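PDB 2H1Y: malonyl coenzyme A-acyl carrier protein transacylase from Helicobacter pylori, which probably transfers the malonyl group from malonyl-CoA to holo-acyl carrier protein, releasing CoA and supplying malonyl-ACP. Local coordinates for residues A187-L192 with K198-L203. Sequence-based numbering, arbitrary orientation.
Sequences ALEPTL and KRVVFL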
loop_
_atom_site.group_PDB
_atom_site.type_symbol
_atom_site.label_atom_id
_atom_site.label_comp_id
_atom_site.label_asym_id
_atom_site.label_seq_id
_atom_site.Cartn_x
_atom_site.Cartn_y
_atom_site.Cartn_z
ATOM N N ALA A 187 24.028 6.682 9.292
ATOM C CA ALA A 187 25.068 6.811 10.317
ATOM C C ALA A 187 24.965 5.699 11.342
ATOM O O ALA A 187 25.839 5.543 12.191
ATOM C CB ALA A 187 24.981 8.167 11.011
ATOM N N LEU A 188 23.866 4.959 11.271
ATOM C CA LEU A 188 23.641 3.757 12.053
ATOM C C LEU A 188 24.302 2.535 11.399
ATOM O O LEU A 188 24.331 1.458 12.002
ATOM C CB LEU A 188 22.138 3.504 12.135
ATOM C CG LEU A 188 21.207 3.817 13.309
ATOM C CD1 LEU A 188 21.600 5.040 14.113
ATOM C CD2 LEU A 188 19.805 3.967 12.723
ATOM N N GLU A 189 24.813 2.713 10.172
ATOM C CA GLU A 189 25.453 1.648 9.375
ATOM C C GLU A 189 26.358 0.704 10.180
ATOM O O GLU A 189 26.121 -0.508 10.194
ATOM C CB GLU A 189 26.224 2.227 8.169
ATOM C CG GLU A 189 25.736 1.789 6.743
ATOM C CD GLU A 189 24.554 2.628 6.183
ATOM O OE1 GLU A 189 24.726 3.343 5.156
ATOM O OE2 GLU A 189 23.445 2.569 6.774
ATOM N N PRO A 190 27.366 1.249 10.894
ATOM C CA PRO A 190 28.362 0.353 11.498
ATOM C C PRO A 190 27.804 -0.439 12.675
ATOM O O PRO A 190 28.313 -1.511 12.995
ATOM C CB PRO A 190 29.460 1.307 12.001
ATOM C CG PRO A 190 29.070 2.693 11.529
ATOM C CD PRO A 190 27.610 2.660 11.240
ATOM N N THR A 191 26.776 0.109 13.316
ATOM C CA THR A 191 26.081 -0.533 14.416
ATOM C C THR A 191 25.114 -1.591 13.871
ATOM O O THR A 191 25.000 -2.685 14.423
ATOM C CB THR A 191 25.315 0.517 15.246
ATOM O OG1 THR A 191 26.079 1.736 15.298
ATOM C CG2 THR A 191 25.034 0.015 16.661
ATOM N N LEU A 192 24.424 -1.268 12.780
ATOM C CA LEU A 192 23.539 -2.223 12.128
ATOM C C LEU A 192 24.341 -3.402 11.623
ATOM O O LEU A 192 23.966 -4.554 11.837
ATOM C CB LEU A 192 22.798 -1.569 10.971
ATOM C CG LEU A 192 21.653 -0.636 11.349
ATOM C CD1 LEU A 192 21.265 0.250 10.173
ATOM C CD2 LEU A 192 20.481 -1.421 11.843
ATOM N N LYS A 198 22.487 -7.806 6.822
ATOM C CA LYS A 198 23.037 -8.337 5.571
ATOM C C LYS A 198 22.902 -7.359 4.399
ATOM O O LYS A 198 23.559 -7.537 3.380
ATOM C CB LYS A 198 22.401 -9.694 5.225
ATOM C CG LYS A 198 22.099 -10.570 6.451
ATOM C CD LYS A 198 22.231 -12.069 6.184
ATOM C CE LYS A 198 20.918 -12.823 6.488
ATOM N NZ LYS A 198 20.296 -12.506 7.816
ATOM N N ARG A 199 22.074 -6.323 4.547
ATOM C CA ARG A 199 21.829 -5.355 3.462
ATOM C C ARG A 199 21.160 -4.098 4.000
ATOM O O ARG A 199 20.220 -4.194 4.802
ATOM C CB ARG A 199 20.930 -5.985 2.379
ATOM C CG ARG A 199 20.854 -5.217 1.054
ATOM C CD ARG A 199 20.470 -6.139 -0.128
ATOM N NE ARG A 199 19.022 -6.390 -0.229
ATOM C CZ ARG A 199 18.440 -7.149 -1.164
ATOM N NH1 ARG A 199 19.169 -7.750 -2.096
ATOM N NH2 ARG A 199 17.118 -7.317 -1.169
ATOM N N VAL A 200 21.627 -2.927 3.565
ATOM C CA VAL A 200 20.988 -1.668 3.961
ATOM C C VAL A 200 20.776 -0.711 2.771
ATOM O O VAL A 200 21.688 0.006 2.355
ATOM C CB VAL A 200 21.729 -0.962 5.135
ATOM C CG1 VAL A 200 20.986 0.266 5.561
ATOM C CG2 VAL A 200 21.867 -1.866 6.325
ATOM N N VAL A 201 19.554 -0.703 2.243
ATOM C CA VAL A 201 19.183 0.100 1.073
ATOM C C VAL A 201 18.346 1.307 1.491
ATOM O O VAL A 201 17.365 1.162 2.226
ATOM C CB VAL A 201 18.333 -0.737 0.065
ATOM C CG1 VAL A 201 17.849 0.125 -1.117
ATOM C CG2 VAL A 201 19.098 -1.958 -0.422
ATOM N N PHE A 202 18.723 2.487 1.016
ATOM C CA PHE A 202 17.882 3.673 1.143
ATOM C C PHE A 202 16.798 3.712 0.074
ATOM O O PHE A 202 17.088 3.590 -1.110
ATOM C CB PHE A 202 18.723 4.942 1.030
ATOM C CG PHE A 202 19.424 5.301 2.287
ATOM C CD1 PHE A 202 18.819 6.154 3.206
ATOM C CD2 PHE A 202 20.685 4.778 2.566
ATOM C CE1 PHE A 202 19.456 6.484 4.379
ATOM C CE2 PHE A 202 21.337 5.097 3.748
ATOM C CZ PHE A 202 20.724 5.955 4.656
ATOM N N LEU A 203 15.551 3.904 0.485
ATOM C CA LEU A 203 14.471 4.094 -0.473
ATOM C C LEU A 203 14.618 5.452 -1.152
ATOM O O LEU A 203 15.332 6.322 -0.676
ATOM C CB LEU A 203 13.101 3.916 0.193
ATOM C CG LEU A 203 12.378 2.572 -0.005
ATOM C CD1 LEU A 203 13.290 1.357 0.122
ATOM C CD2 LEU A 203 11.181 2.421 0.907
#
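Val200 meets the helix 189-195 with both of its methyl groups, each taking a different partner. Its CG1, anti to the backbone N (chi1 -176°), lies in van der Waals contact 3.6 Å from OE2 of Glu189, while CG2, turned beside that N, faces CD1 of Leu192 in a looser apolar contact of 4.4 Å. One branched side chain on a strand thus bridges two residues on successive turns of a helix. The Glu189 chain bends at chi2 (84°), and this helps to bring its carboxylate toward Val200 and Phe202. There OE1 comes to the ring edge of Phe202, near the ring plane, 4.1 Å from CE2, with the carboxylate and ring planes 63° apart; at this distance it is a loose contact, in which the oxygen probably faces the slightly positive edge of the ring. Lys182 makes a cation-pi contact with the same ring. Deeper in, Leu192 also packs on Leu155 and Leu158 of helix 152-160, and Met145 touches Glu189, Val200 and Phe202 from strand 142-148, the antiparallel neighbour of 199-202. Helix 189-195 and the edge strand 199-202 that follows it pack here as helix on sheet, in the ferredoxin-like small subdomain, helices packed on a four-stranded antiparallel sheet, as in FabD-type acyltransferases.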